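Long-range contacts in tubulin binding cofactor C (Leishmania major, PDB 5AJ8), which probably acts as a chaperone in the assembly of tubulin heterodimers, this chain being its C-terminal domain: residues Phe22-Lys27 with Thr166-Ala171; Pro43-Ala48 with Ala61-Arg66; Tyr76-Ser81 with Gly124-Thr129; Pro95-Val100 with Thr132-Val137; Gly101-Cys106 with Ala114-Trp119. The protein carries 1 engineered substitution. One frame throughout, in Å; residues are numbered along the deposited sequence. Where two conformers were deposited one is given.

Interaction 1: residues Phe22-Lys27 with Thr166-Ala171; sequences FISHSK and TVFGPA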
# COMPACT_ATOMS: atom_id res chain seq x y z
N PHE A 22 -7.58 -5.66 -7.03
CA PHE A 22 -7.92 -6.17 -5.70
C PHE A 22 -6.93 -7.29 -5.34
O PHE A 22 -6.99 -8.37 -5.88
CB PHE A 22 -9.37 -6.63 -5.67
CG PHE A 22 -10.35 -5.51 -5.97
CD1 PHE A 22 -10.59 -4.53 -5.04
CD2 PHE A 22 -11.00 -5.43 -7.19
CE1 PHE A 22 -11.47 -3.49 -5.30
CE2 PHE A 22 -11.88 -4.38 -7.48
CZ PHE A 22 -12.12 -3.41 -6.52
N ILE A 23 -5.99 -6.98 -4.46
CA ILE A 23 -4.89 -7.88 -4.12
C ILE A 23 -5.24 -8.57 -2.81
O ILE A 23 -5.35 -7.91 -1.77
CB ILE A 23 -3.58 -7.09 -4.03
CG1 ILE A 23 -3.34 -6.50 -5.45
CG2 ILE A 23 -2.42 -7.95 -3.50
CD1 ILE A 23 -1.96 -5.95 -5.74
N SER A 24 -5.45 -9.87 -2.84
CA SER A 24 -5.85 -10.58 -1.61
C SER A 24 -4.65 -10.75 -0.65
O SER A 24 -3.51 -10.43 -0.99
CB SER A 24 -6.54 -11.93 -1.91
OG SER A 24 -7.26 -12.40 -0.78
N HIS A 25 -4.95 -11.19 0.57
CA HIS A 25 -3.91 -11.41 1.61
C HIS A 25 -2.98 -12.54 1.20
O HIS A 25 -3.41 -13.50 0.58
CB HIS A 25 -4.51 -11.66 3.00
CG HIS A 25 -5.70 -12.58 3.01
ND1 HIS A 25 -5.60 -13.96 2.97
CD2 HIS A 25 -7.03 -12.30 3.02
CE1 HIS A 25 -6.81 -14.49 2.98
NE2 HIS A 25 -7.69 -13.50 3.00
N SER A 26 -1.70 -12.39 1.51
CA SER A 26 -0.69 -13.41 1.22
C SER A 26 0.55 -13.06 2.01
O SER A 26 0.52 -12.10 2.77
CB SER A 26 -0.37 -13.41 -0.29
OG SER A 26 0.43 -12.29 -0.67
N LYS A 27 1.64 -13.80 1.82
CA LYS A 27 2.90 -13.54 2.53
C LYS A 27 3.88 -12.66 1.76
O LYS A 27 5.02 -12.46 2.20
CB LYS A 27 3.61 -14.86 2.86
CG LYS A 27 2.75 -15.91 3.56
CD LYS A 27 2.67 -15.66 5.04
CE LYS A 27 2.27 -16.91 5.81
NZ LYS A 27 2.11 -16.60 7.27
N THR A 166 -14.80 1.83 -1.49
CA THR A 166 -14.80 0.65 -2.36
C THR A 166 -14.71 -0.66 -1.56
O THR A 166 -13.81 -0.82 -0.74
CB THR A 166 -13.65 0.71 -3.40
OG1 THR A 166 -13.84 1.84 -4.27
CG2 THR A 166 -13.66 -0.53 -4.26
N VAL A 167 -15.64 -1.58 -1.80
CA VAL A 167 -15.59 -2.91 -1.23
C VAL A 167 -14.59 -3.79 -2.02
O VAL A 167 -14.53 -3.72 -3.25
CB VAL A 167 -16.99 -3.57 -1.21
CG1 VAL A 167 -16.91 -4.98 -0.61
CG2 VAL A 167 -17.96 -2.70 -0.42
N PHE A 168 -13.81 -4.59 -1.30
CA PHE A 168 -12.85 -5.49 -1.93
C PHE A 168 -13.57 -6.57 -2.72
O PHE A 168 -14.48 -7.25 -2.21
CB PHE A 168 -11.95 -6.17 -0.88
CG PHE A 168 -10.92 -7.11 -1.48
CD1 PHE A 168 -11.22 -8.44 -1.72
CD2 PHE A 168 -9.65 -6.66 -1.80
CE1 PHE A 168 -10.28 -9.29 -2.27
CE2 PHE A 168 -8.70 -7.50 -2.35
CZ PHE A 168 -9.02 -8.82 -2.60
N GLY A 169 -13.15 -6.73 -3.98
CA GLY A 169 -13.42 -7.97 -4.69
C GLY A 169 -14.08 -7.74 -6.02
O GLY A 169 -14.59 -6.65 -6.28
N PRO A 170 -14.05 -8.76 -6.89
CA PRO A 170 -13.38 -10.04 -6.66
C PRO A 170 -11.86 -9.91 -6.80
O PRO A 170 -11.36 -9.01 -7.49
CB PRO A 170 -13.94 -10.96 -7.76
CG PRO A 170 -14.81 -10.10 -8.64
CD PRO A 170 -14.61 -8.67 -8.25
N ALA A 171 -11.13 -10.82 -6.15
CA ALA A 171 -9.66 -10.72 -6.12
C ALA A 171 -9.10 -10.75 -7.53
O ALA A 171 -9.56 -11.54 -8.36
CB ALA A 171 -9.06 -11.85 -5.30
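Phe22 opens the contact with its whole side chain set against the bend of Thr166-Ala171. Its CB lies over the face of the Phe168 ring, 3.5 Å from CE2, and the two rings form a T-shaped pair in which the edge of Phe22 faces Phe168, the planes 77° apart. CG stands anti to the carbonyl carbon and beside the backbone N (chi1 -61°), which directs it toward Thr166-Ala171. There Gly169 N sits 3.5 Å above one face of the Phe22 ring, toward its rim, while Thr166 CG2 meets the ring edge, 3.8 Å from Phe22 CE1. A flat ring suits this place because its face lies against the Gly169 backbone while its edge meets the Thr166 methyl. Gly169 has phi 127°, where a CB would press on the carbonyl O of Phe168, and a cis peptide then leads into Pro170, whose carbonyl O turns back to 3.6 Å from Phe22 CB. Ile23 points its side chain elsewhere, yet its carbonyl O comes within 3.4 Å of Phe168 CE2. Ser24 N lies at the edge of the Phe168 ring, 3.7 Å from CZ, and the small Ser24 CB is 4.0 Å from the same CZ. No hydrogen bond joins the two segments. The passage is held by other bonds: Thr172, next in the chain, to Phe22, Trp99 NE1 to Thr166 O and Ser105 OG to Phe168 N. The C-terminal passage thus runs beside strand 21-23, an outermost strand of its sheet, whose Ile23 packs against strands 28-35 and 38-41.

Interaction 2: residues Pro43-Ala48 with Ala61-Arg66; sequences PIAGSA and ACHQLR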
# COMPACT_ATOMS: atom_id res chain seq x y z
N PRO A 43 -4.34 -6.86 3.99
CA PRO A 43 -3.02 -6.88 4.64
C PRO A 43 -2.13 -8.03 4.16
O PRO A 43 -2.60 -9.14 4.07
CB PRO A 43 -3.38 -7.01 6.14
CG PRO A 43 -4.73 -6.37 6.25
CD PRO A 43 -5.43 -6.72 4.97
N ILE A 44 -0.87 -7.73 3.85
CA ILE A 44 0.12 -8.72 3.42
C ILE A 44 1.06 -9.01 4.58
O ILE A 44 1.62 -8.09 5.18
CB ILE A 44 0.95 -8.14 2.26
CG1 ILE A 44 0.04 -7.59 1.15
CG2 ILE A 44 1.92 -9.17 1.73
CD1 ILE A 44 -0.87 -8.64 0.56
N ALA A 45 1.21 -10.28 4.93
CA ALA A 45 2.02 -10.68 6.06
C ALA A 45 3.42 -10.96 5.56
O ALA A 45 3.91 -12.07 5.64
CB ALA A 45 1.43 -11.92 6.74
N GLY A 46 4.03 -9.91 5.02
CA GLY A 46 5.36 -9.99 4.38
C GLY A 46 5.61 -8.71 3.60
O GLY A 46 5.03 -7.67 3.91
N SER A 47 6.50 -8.76 2.61
CA SER A 47 6.85 -7.56 1.91
C SER A 47 5.98 -7.31 0.67
O SER A 47 5.43 -8.22 0.08
CB SER A 47 8.34 -7.53 1.56
OG SER A 47 8.73 -8.69 0.88
N ALA A 48 5.86 -6.03 0.34
CA ALA A 48 5.20 -5.55 -0.87
C ALA A 48 6.23 -4.73 -1.65
O ALA A 48 6.87 -3.84 -1.09
CB ALA A 48 4.00 -4.70 -0.52
N ALA A 61 -1.38 -2.66 3.53
CA ALA A 61 -0.74 -2.96 4.78
C ALA A 61 0.28 -4.08 4.54
O ALA A 61 -0.03 -5.04 3.83
CB ALA A 61 -1.76 -3.39 5.83
N CYS A 62 1.45 -3.98 5.18
CA CYS A 62 2.54 -4.92 4.98
C CYS A 62 3.62 -4.81 6.04
O CYS A 62 3.61 -3.88 6.84
CB CYS A 62 3.13 -4.74 3.58
SG CYS A 62 3.71 -3.06 3.24
N HIS A 63 4.51 -5.79 6.09
CA HIS A 63 5.67 -5.77 6.99
C HIS A 63 6.81 -4.87 6.49
O HIS A 63 7.44 -4.11 7.28
CB HIS A 63 6.22 -7.18 7.16
CG HIS A 63 5.30 -8.09 7.87
ND1 HIS A 63 5.69 -9.34 8.29
CD2 HIS A 63 4.01 -7.95 8.22
CE1 HIS A 63 4.66 -9.94 8.86
NE2 HIS A 63 3.63 -9.12 8.84
N GLN A 64 7.08 -4.98 5.19
CA GLN A 64 8.03 -4.10 4.49
C GLN A 64 7.42 -3.60 3.19
O GLN A 64 6.67 -4.32 2.55
CB GLN A 64 9.33 -4.83 4.20
CG GLN A 64 10.05 -5.35 5.43
CD GLN A 64 9.69 -6.78 5.77
OE1 GLN A 64 9.11 -7.49 4.98
NE2 GLN A 64 9.99 -7.18 6.99
N LEU A 65 7.73 -2.36 2.83
CA LEU A 65 7.24 -1.74 1.61
C LEU A 65 8.42 -1.15 0.85
O LEU A 65 9.18 -0.37 1.40
CB LEU A 65 6.21 -0.65 1.90
CG LEU A 65 5.62 0.10 0.69
CD1 LEU A 65 4.99 -0.83 -0.31
CD2 LEU A 65 4.59 1.14 1.13
N ARG A 66 8.58 -1.55 -0.40
CA ARG A 66 9.62 -0.96 -1.25
C ARG A 66 9.07 -0.56 -2.61
O ARG A 66 8.36 -1.32 -3.26
CB ARG A 66 10.81 -1.90 -1.40
CG ARG A 66 11.92 -1.30 -2.26
CD ARG A 66 13.30 -1.77 -1.83
NE ARG A 66 14.40 -1.16 -2.61
CZ ARG A 66 15.68 -1.25 -2.27
NH1 ARG A 66 16.06 -1.89 -1.16
NH2 ARG A 66 16.61 -0.71 -3.04
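Ile44 and Ala61 are joined by a nearly straight bond: Ile44 N donates to Ala61 O at 2.8 Å and 173°. The next carbonyl, Ile44 O, lies 3.3 Å from Cys62 CA in a C-H...O contact and also takes a weak bond from Gly46 N, closing an inverse gamma turn centred on Ala45. His63 N donates to Gly46 O, at 2.9 Å and a more bent 149°. Beyond this bend regular parallel pairing is found around Leu65, with Ala48 N donating to Gln64 O and Ala48 O accepting from Arg66 N, both at 2.9 Å. Such rungs stacked in register, turning a corner together from one parallel sheet to another, make up the right-handed beta-helix of the cofactor C family. Next door, Ser26 and Val29 pair with the backbone of Ala45 and Ser47, and Trp78 and Ala80 with that of Cys62. At the corner the His63 ring rests on the flat peptide between Ala45 and Gly46, with Ala45 C and Gly46 N both 3.6 Å above its centre; CG stands beside the backbone N (chi1 -67°), on the side of that peptide. The ring's NE2 is held by Gly124 O, and the His63 carbonyl by Ser81 OG. Inside, the small Ala48 CB fits 4.0 Å from Leu65 CD1 and 4.1 Å from Cys62 SG. On the outward side the Gln64 chain is bent at chi2, and its OE1 lies beside Ser47 CB, while Arg66 NH2 makes a salt bridge to Glu86.

Interaction 3: residues Tyr76-Ser81 with Gly124-Thr129; sequences YVWCAS and GEIEDT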
# COMPACT_ATOMS: atom_id res chain seq x y z
N TYR A 76 -1.35 4.86 0.56
CA TYR A 76 -2.04 4.79 1.84
C TYR A 76 -1.61 3.52 2.58
O TYR A 76 -2.03 2.41 2.24
CB TYR A 76 -3.56 4.84 1.64
CG TYR A 76 -4.03 6.14 0.99
CD1 TYR A 76 -4.07 6.29 -0.39
CD2 TYR A 76 -4.40 7.22 1.77
CE1 TYR A 76 -4.50 7.49 -0.98
CE2 TYR A 76 -4.83 8.40 1.20
CZ TYR A 76 -4.87 8.54 -0.17
OH TYR A 76 -5.28 9.75 -0.70
N VAL A 77 -0.78 3.71 3.59
CA VAL A 77 0.12 2.69 4.04
C VAL A 77 0.03 2.43 5.56
O VAL A 77 0.01 3.36 6.37
CB VAL A 77 1.58 3.12 3.68
CG1 VAL A 77 2.61 2.21 4.31
CG2 VAL A 77 1.75 3.16 2.17
N TRP A 78 0.01 1.14 5.92
CA TRP A 78 0.26 0.70 7.30
C TRP A 78 1.41 -0.30 7.20
O TRP A 78 1.22 -1.43 6.74
CB TRP A 78 -0.98 0.08 7.94
CG TRP A 78 -0.92 -0.08 9.48
CD1 TRP A 78 0.15 -0.51 10.24
CD2 TRP A 78 -1.98 0.17 10.40
NE1 TRP A 78 -0.20 -0.52 11.57
CE2 TRP A 78 -1.50 -0.11 11.70
CE3 TRP A 78 -3.29 0.65 10.26
CZ2 TRP A 78 -2.29 0.06 12.84
CZ3 TRP A 78 -4.07 0.82 11.38
CH2 TRP A 78 -3.57 0.53 12.66
N CYS A 79 2.58 0.12 7.64
CA CYS A 79 3.78 -0.68 7.48
C CYS A 79 4.47 -0.90 8.81
O CYS A 79 4.62 0.03 9.57
CB CYS A 79 4.75 0.03 6.55
SG CYS A 79 6.04 -1.08 5.93
N ALA A 80 4.96 -2.12 9.04
CA ALA A 80 5.70 -2.46 10.25
C ALA A 80 7.06 -1.79 10.25
O ALA A 80 7.67 -1.70 11.28
CB ALA A 80 5.88 -3.95 10.39
N SER A 81 7.55 -1.38 9.07
CA SER A 81 8.84 -0.69 9.00
C SER A 81 8.75 0.57 8.12
O SER A 81 7.73 0.83 7.50
CB SER A 81 9.95 -1.66 8.52
OG SER A 81 9.61 -2.33 7.30
N GLY A 124 -2.77 -9.14 8.70
CA GLY A 124 -1.41 -8.70 8.41
C GLY A 124 -0.32 -9.24 9.32
O GLY A 124 0.88 -9.17 8.99
N GLU A 125 -0.71 -9.74 10.47
CA GLU A 125 0.23 -10.26 11.46
C GLU A 125 1.23 -9.20 11.95
O GLU A 125 2.39 -9.51 12.18
CB GLU A 125 0.96 -11.51 10.94
CG GLU A 125 0.01 -12.68 10.66
CD GLU A 125 0.67 -13.85 9.93
OE1 GLU A 125 1.91 -13.86 9.73
OE2 GLU A 125 -0.06 -14.78 9.56
N ILE A 126 0.78 -7.96 12.09
CA ILE A 126 1.60 -6.94 12.73
C ILE A 126 1.06 -6.89 14.14
O ILE A 126 -0.08 -6.52 14.35
CB ILE A 126 1.49 -5.56 12.04
CG1 ILE A 126 1.92 -5.69 10.58
CG2 ILE A 126 2.29 -4.51 12.80
CD1 ILE A 126 1.95 -4.39 9.82
N GLU A 127 1.89 -7.30 15.10
CA GLU A 127 1.46 -7.37 16.49
C GLU A 127 1.37 -5.97 17.11
O GLU A 127 0.38 -5.66 17.77
CB GLU A 127 2.38 -8.29 17.31
CG GLU A 127 2.07 -8.28 18.81
CD GLU A 127 2.71 -9.43 19.59
OE1 GLU A 127 3.90 -9.75 19.37
OE2 GLU A 127 2.02 -9.99 20.47
N ASP A 128 2.38 -5.13 16.87
CA ASP A 128 2.41 -3.81 17.51
C ASP A 128 1.76 -2.74 16.62
O ASP A 128 2.46 -1.95 15.98
CB ASP A 128 3.84 -3.41 17.89
CG ASP A 128 3.87 -2.19 18.82
OD1 ASP A 128 2.80 -1.54 19.04
OD2 ASP A 128 4.97 -1.90 19.35
N THR A 129 0.43 -2.73 16.59
CA THR A 129 -0.34 -1.83 15.76
C THR A 129 -0.19 -0.34 16.18
O THR A 129 -0.12 0.54 15.32
CB THR A 129 -1.82 -2.25 15.69
OG1 THR A 129 -2.33 -2.39 17.01
CG2 THR A 129 -1.98 -3.60 14.96
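Trp78 turns the rim of its indole to Thr129, and the two side chains cross obliquely. The closest approach is from CZ2, which lies 3.3 Å from the Thr129 carbonyl O; that oxygen is near the ring plane, at the edge and not over a face. The same CZ2 touches Thr129 CB at 3.7 Å. With CG anti to the backbone N (chi1 -165°), the indole stands out from strand 73-79 toward the turn of Gly124-Thr129. Ile126 approaches from another direction. Its CD1 reaches obliquely to the indole, 4.3 Å from Trp78 CD1, and rests on the start of the loop after the strand, 3.8 Å from Ala80 N and 4.0 Å from Ala80 CB. A long branched chain suits Ile126, since its end has to bridge from the turn to the strand, and the small Ala80 admits it. Val120 of helix 116-122 packs on both Trp78 and Ile126. No hydrogen bond crosses between the segments. The one polar group of the indole, NE1, is bound by Thr132 OG1, so the rest of the contact is mostly apolar, the exception being the aromatic C-H at CZ2, which would be mildly attracted to Thr129 O.

Interaction 4: residues Pro95-Val100 with Thr132-Val137; sequences PYRCWV and TEQNYV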
# COMPACT_ATOMS: atom_id res chain seq x y z
N PRO A 95 -2.33 7.36 5.52
CA PRO A 95 -2.65 6.18 6.30
C PRO A 95 -3.67 5.23 5.64
O PRO A 95 -4.60 5.66 4.93
CB PRO A 95 -3.27 6.78 7.55
CG PRO A 95 -4.05 7.95 7.02
CD PRO A 95 -3.15 8.52 5.94
N TYR A 96 -3.48 3.94 5.92
CA TYR A 96 -4.31 2.84 5.39
C TYR A 96 -5.78 2.96 5.80
O TYR A 96 -6.69 2.49 5.09
CB TYR A 96 -3.71 1.53 5.91
CG TYR A 96 -4.24 0.22 5.38
CD1 TYR A 96 -4.18 -0.09 4.03
CD2 TYR A 96 -4.76 -0.73 6.25
CE1 TYR A 96 -4.61 -1.31 3.55
CE2 TYR A 96 -5.19 -1.95 5.79
CZ TYR A 96 -5.12 -2.24 4.44
OH TYR A 96 -5.54 -3.45 3.98
N ARG A 97 -6.01 3.58 6.94
CA ARG A 97 -7.35 3.81 7.44
C ARG A 97 -8.25 4.61 6.44
O ARG A 97 -9.46 4.57 6.55
CB ARG A 97 -7.32 4.46 8.83
CG ARG A 97 -6.75 5.86 8.84
CD ARG A 97 -6.71 6.45 10.25
NE ARG A 97 -6.03 7.74 10.23
CZ ARG A 97 -4.77 7.98 10.64
NH1 ARG A 97 -4.01 7.01 11.16
NH2 ARG A 97 -4.27 9.22 10.56
N CYS A 98 -7.64 5.33 5.48
CA CYS A 98 -8.41 5.98 4.41
C CYS A 98 -9.18 4.98 3.55
O CYS A 98 -10.11 5.37 2.85
CB CYS A 98 -7.51 6.84 3.51
SG CYS A 98 -6.79 8.22 4.43
N TRP A 99 -8.78 3.70 3.54
CA TRP A 99 -9.61 2.71 2.87
C TRP A 99 -10.74 2.28 3.80
O TRP A 99 -10.67 1.22 4.43
CB TRP A 99 -8.79 1.51 2.36
CG TRP A 99 -9.64 0.52 1.59
CD1 TRP A 99 -10.83 0.76 0.97
CD2 TRP A 99 -9.33 -0.84 1.33
NE1 TRP A 99 -11.28 -0.36 0.34
CE2 TRP A 99 -10.37 -1.36 0.55
CE3 TRP A 99 -8.27 -1.68 1.69
CZ2 TRP A 99 -10.39 -2.69 0.12
CZ3 TRP A 99 -8.28 -2.99 1.24
CH2 TRP A 99 -9.32 -3.48 0.48
N VAL A 100 -11.75 3.14 3.89
CA VAL A 100 -12.93 2.91 4.71
C VAL A 100 -13.63 1.63 4.28
O VAL A 100 -14.14 0.89 5.12
CB VAL A 100 -13.92 4.10 4.66
CG1 VAL A 100 -15.15 3.81 5.52
CG2 VAL A 100 -13.26 5.39 5.15
N THR A 132 3.28 1.06 14.93
CA THR A 132 3.46 1.03 13.48
C THR A 132 2.51 1.90 12.64
O THR A 132 2.84 2.22 11.50
CB THR A 132 3.42 -0.42 12.95
OG1 THR A 132 2.20 -1.06 13.36
CG2 THR A 132 4.65 -1.20 13.49
N GLU A 133 1.34 2.25 13.17
CA GLU A 133 0.33 2.93 12.32
C GLU A 133 0.89 4.17 11.62
O GLU A 133 0.57 4.42 10.46
CB GLU A 133 -0.96 3.30 13.09
CG GLU A 133 -2.03 3.87 12.14
CD GLU A 133 -3.42 4.01 12.77
OE1 GLU A 133 -3.51 3.96 14.01
OE2 GLU A 133 -4.41 4.19 12.02
N GLN A 134 1.74 4.90 12.34
CA GLN A 134 2.29 6.18 11.88
C GLN A 134 3.63 6.08 11.14
O GLN A 134 4.24 7.09 10.87
CB GLN A 134 2.35 7.19 13.06
CG GLN A 134 0.95 7.51 13.65
CD GLN A 134 -0.05 8.08 12.61
OE1 GLN A 134 -1.15 7.53 12.38
NE2 GLN A 134 0.35 9.17 11.96
N ASN A 135 4.05 4.87 10.77
CA ASN A 135 5.26 4.72 9.95
C ASN A 135 5.16 5.34 8.56
O ASN A 135 6.17 5.66 7.95
CB ASN A 135 5.67 3.25 9.83
CG ASN A 135 6.29 2.70 11.11
OD1 ASN A 135 6.71 3.46 11.98
ND2 ASN A 135 6.34 1.39 11.23
N TYR A 136 3.95 5.58 8.08
CA TYR A 136 3.79 6.21 6.77
C TYR A 136 4.32 7.66 6.68
O TYR A 136 4.52 8.15 5.58
CB TYR A 136 2.32 6.17 6.31
CG TYR A 136 1.44 7.11 7.04
CD1 TYR A 136 0.81 6.73 8.21
CD2 TYR A 136 1.22 8.40 6.57
CE1 TYR A 136 0.01 7.60 8.90
CE2 TYR A 136 0.40 9.27 7.27
CZ TYR A 136 -0.20 8.85 8.43
OH TYR A 136 -1.00 9.69 9.13
N VAL A 137 4.49 8.36 7.80
CA VAL A 137 4.98 9.74 7.75
C VAL A 137 6.50 9.78 7.59
O VAL A 137 7.04 10.82 7.34
CB VAL A 137 4.56 10.62 8.96
CG1 VAL A 137 3.05 10.58 9.16
CG2 VAL A 137 5.30 10.23 10.24
O HOH W 1 -1.50 3.64 8.59
O HOH W 2 -4.14 3.82 9.27
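Arg97 holds Glu133 and Gln134 through a single nitrogen, NH1. Its salt bridge to Glu133 OE2 is 3.0 Å long, with the oxygen in the guanidinium plane; seen from the acid, though, NH1 comes from above the carboxylate, the two planes being 78° apart. The second bond, 3.2 Å from NH1 to Gln134 OE1, is straighter at 172°, and here guanidinium and amide are nearly coplanar. Gln134 uses both ends of its amide, for its NE2 donates to Tyr136 OH at 3.2 Å. Chi1 of 65° puts Arg97 CG between the backbone N and the carbonyl carbon, and the chain then runs extended as far as NE, so that the guanidinium reaches Glu133 and Gln134. Water 2 joins the same pair lower down: it accepts from Arg97 N at 3.0 Å and donates to Glu133 OE2 at 2.8 Å, giving that oxygen two partners. Water 1 donates to Glu133 O and takes a weak bond from Tyr96 N. Further inward the contact becomes apolar. Pro95 lays the flat side of its ring over one face of Tyr136, with CB 3.6 Å from Tyr136 CE1, and turns its CB-CG edge to the Arg97 guanidinium, with CB 3.6 Å above its centre. Val137 CG1 meets the other face of the tyrosine. Arg97 is exposed whereas Pro95 and Tyr136 are buried, so an ionic outer layer, probably weakened by solvent, overlies a CH-pi core, and the positive charge would attract both oxygens, joining the 3-10 turn 96-98 to the residues just before 135-137.

Interaction 5: residues Gly101-Cys106 with Ala114-Trp119; sequences GLLSSC and ATHAEW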
# COMPACT_ATOMS: atom_id res chain seq x y z
N GLY A 101 -13.63 1.33 2.99
CA GLY A 101 -14.31 0.14 2.46
C GLY A 101 -13.76 -1.22 2.89
O GLY A 101 -14.45 -2.23 2.75
N LEU A 102 -12.52 -1.26 3.39
CA LEU A 102 -11.97 -2.47 3.97
C LEU A 102 -12.89 -3.02 5.06
O LEU A 102 -13.09 -4.24 5.20
CB LEU A 102 -10.58 -2.20 4.57
CG LEU A 102 -9.94 -3.39 5.30
CD1 LEU A 102 -9.75 -4.54 4.34
CD2 LEU A 102 -8.63 -3.03 6.01
N LEU A 103 -13.46 -2.10 5.84
CA LEU A 103 -14.27 -2.48 6.98
C LEU A 103 -15.59 -3.11 6.56
O LEU A 103 -16.17 -3.87 7.35
CB LEU A 103 -14.49 -1.28 7.89
CG LEU A 103 -13.17 -0.64 8.36
CD1 LEU A 103 -13.47 0.50 9.32
CD2 LEU A 103 -12.24 -1.63 9.03
N SER A 104 -16.02 -2.90 5.31
CA SER A 104 -17.20 -3.60 4.73
C SER A 104 -16.80 -4.74 3.79
O SER A 104 -17.62 -5.23 3.00
CB SER A 104 -18.06 -2.61 3.95
OG SER A 104 -18.39 -1.50 4.76
N SER A 105 -15.54 -5.16 3.90
CA SER A 105 -14.98 -6.24 3.10
C SER A 105 -14.74 -7.43 4.00
O SER A 105 -14.86 -7.34 5.21
CB SER A 105 -13.67 -5.79 2.45
OG SER A 105 -13.83 -4.60 1.69
N CYS A 106 -14.39 -8.56 3.39
CA CYS A 106 -14.06 -9.76 4.16
C CYS A 106 -12.84 -10.49 3.62
O CYS A 106 -12.43 -10.26 2.50
CB CYS A 106 -15.27 -10.69 4.18
SG CYS A 106 -15.71 -11.44 2.60
N ALA A 114 -13.80 -4.94 12.59
CA ALA A 114 -14.47 -3.66 12.74
C ALA A 114 -13.54 -2.47 12.63
O ALA A 114 -13.99 -1.35 12.46
CB ALA A 114 -15.20 -3.63 14.07
N THR A 115 -12.23 -2.69 12.75
CA THR A 115 -11.24 -1.61 12.66
C THR A 115 -10.03 -2.02 11.81
O THR A 115 -9.79 -3.21 11.54
CB THR A 115 -10.72 -1.17 14.04
OG1 THR A 115 -9.90 -2.22 14.59
CG2 THR A 115 -11.88 -0.88 14.99
N HIS A 116 -9.26 -1.02 11.39
CA HIS A 116 -8.10 -1.29 10.58
C HIS A 116 -7.02 -1.95 11.41
O HIS A 116 -6.34 -2.85 10.93
CB HIS A 116 -7.60 -0.01 9.90
CG HIS A 116 -8.51 0.50 8.83
ND1 HIS A 116 -9.57 1.35 9.09
CD2 HIS A 116 -8.52 0.28 7.49
CE1 HIS A 116 -10.19 1.63 7.95
NE2 HIS A 116 -9.57 1.00 6.97
N ALA A 117 -6.88 -1.55 12.67
CA ALA A 117 -5.91 -2.18 13.59
C ALA A 117 -6.14 -3.67 13.70
O ALA A 117 -5.19 -4.44 13.65
CB ALA A 117 -5.95 -1.54 14.97
N GLU A 118 -7.40 -4.08 13.82
CA GLU A 118 -7.75 -5.51 13.89
C GLU A 118 -7.39 -6.24 12.61
O GLU A 118 -6.83 -7.32 12.65
CB GLU A 118 -9.26 -5.68 14.16
CG GLU A 118 -9.66 -5.52 15.62
CD GLU A 118 -11.16 -5.45 15.80
OE1 GLU A 118 -11.78 -4.45 15.37
OE2 GLU A 118 -11.73 -6.41 16.36
N TRP A 119 -7.75 -5.66 11.47
CA TRP A 119 -7.40 -6.23 10.17
C TRP A 119 -5.88 -6.43 10.04
O TRP A 119 -5.39 -7.49 9.64
CB TRP A 119 -7.84 -5.30 9.02
CG TRP A 119 -9.16 -5.60 8.45
CD1 TRP A 119 -10.35 -5.03 8.79
CD2 TRP A 119 -9.45 -6.54 7.42
NE1 TRP A 119 -11.37 -5.57 8.04
CE2 TRP A 119 -10.83 -6.49 7.18
CE3 TRP A 119 -8.67 -7.43 6.69
CZ2 TRP A 119 -11.45 -7.29 6.23
CZ3 TRP A 119 -9.28 -8.22 5.75
CH2 TRP A 119 -10.65 -8.15 5.53
O HOH W 3 -14.47 -6.22 7.68
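Trp119 and the turn of Leu103 and Ser105 meet at water 3, whose oxygen accepts from Trp119 NE1 at 3.2 Å and lies 2.9 Å from Leu103 O and 2.7 Å from Ser105 O. The water is close to the indole plane. A second gripped atom shapes the turn itself: Gly101 O accepts from Ser104 N on one face of its plane and from Ser105 OG, at 2.7 Å, on the other. That turn presents two leucines. Leu102 places CD1 3.5 Å above the centre of the six-membered ring of Trp119, only 8° off the normal, while its CD2 branch touches Trp119 CG and His116 CD2. Leu103 uses CD2 over the His116 face, 4.0 Å from its centroid, and crosses that side chain at about a right angle. The forked end of Leu102 lets CD1 sit over the indole while CD2 wedges between indole and imidazole. His116 NE2 is bound to Trp99 O, which fixes the turn of its ring. Thr115 OG1 accepts from Glu118 N at 3.2 Å, making Thr115 the N-cap of helix 116-122. Here an N-capped helix packs by CH-pi contacts on a loop, both inserted between strand 91-95 and the last strands of the beta-helix.

In the fold
From the N terminus, residues 22-27 open the longest loop, which interaction 1 closes only near the C terminus; the four other contacts nest inside it. Interaction 2 is local, 13 residues apart at its closest ends, and joins successive coils of the beta-helix. It closes before interaction 3 opens at the end of strand 73-79. Interactions 3 and 4 cross, their segments alternating along the chain, tying the ends of strands 73-79 and 91-95 to the region around helix 129-132. Interaction 5 lies within the loops of both and folds the approach to helix 116-122 back on that helix. Interaction 1 touches interactions 4 and 5 as well, which brings the C-terminal passage to this helical side.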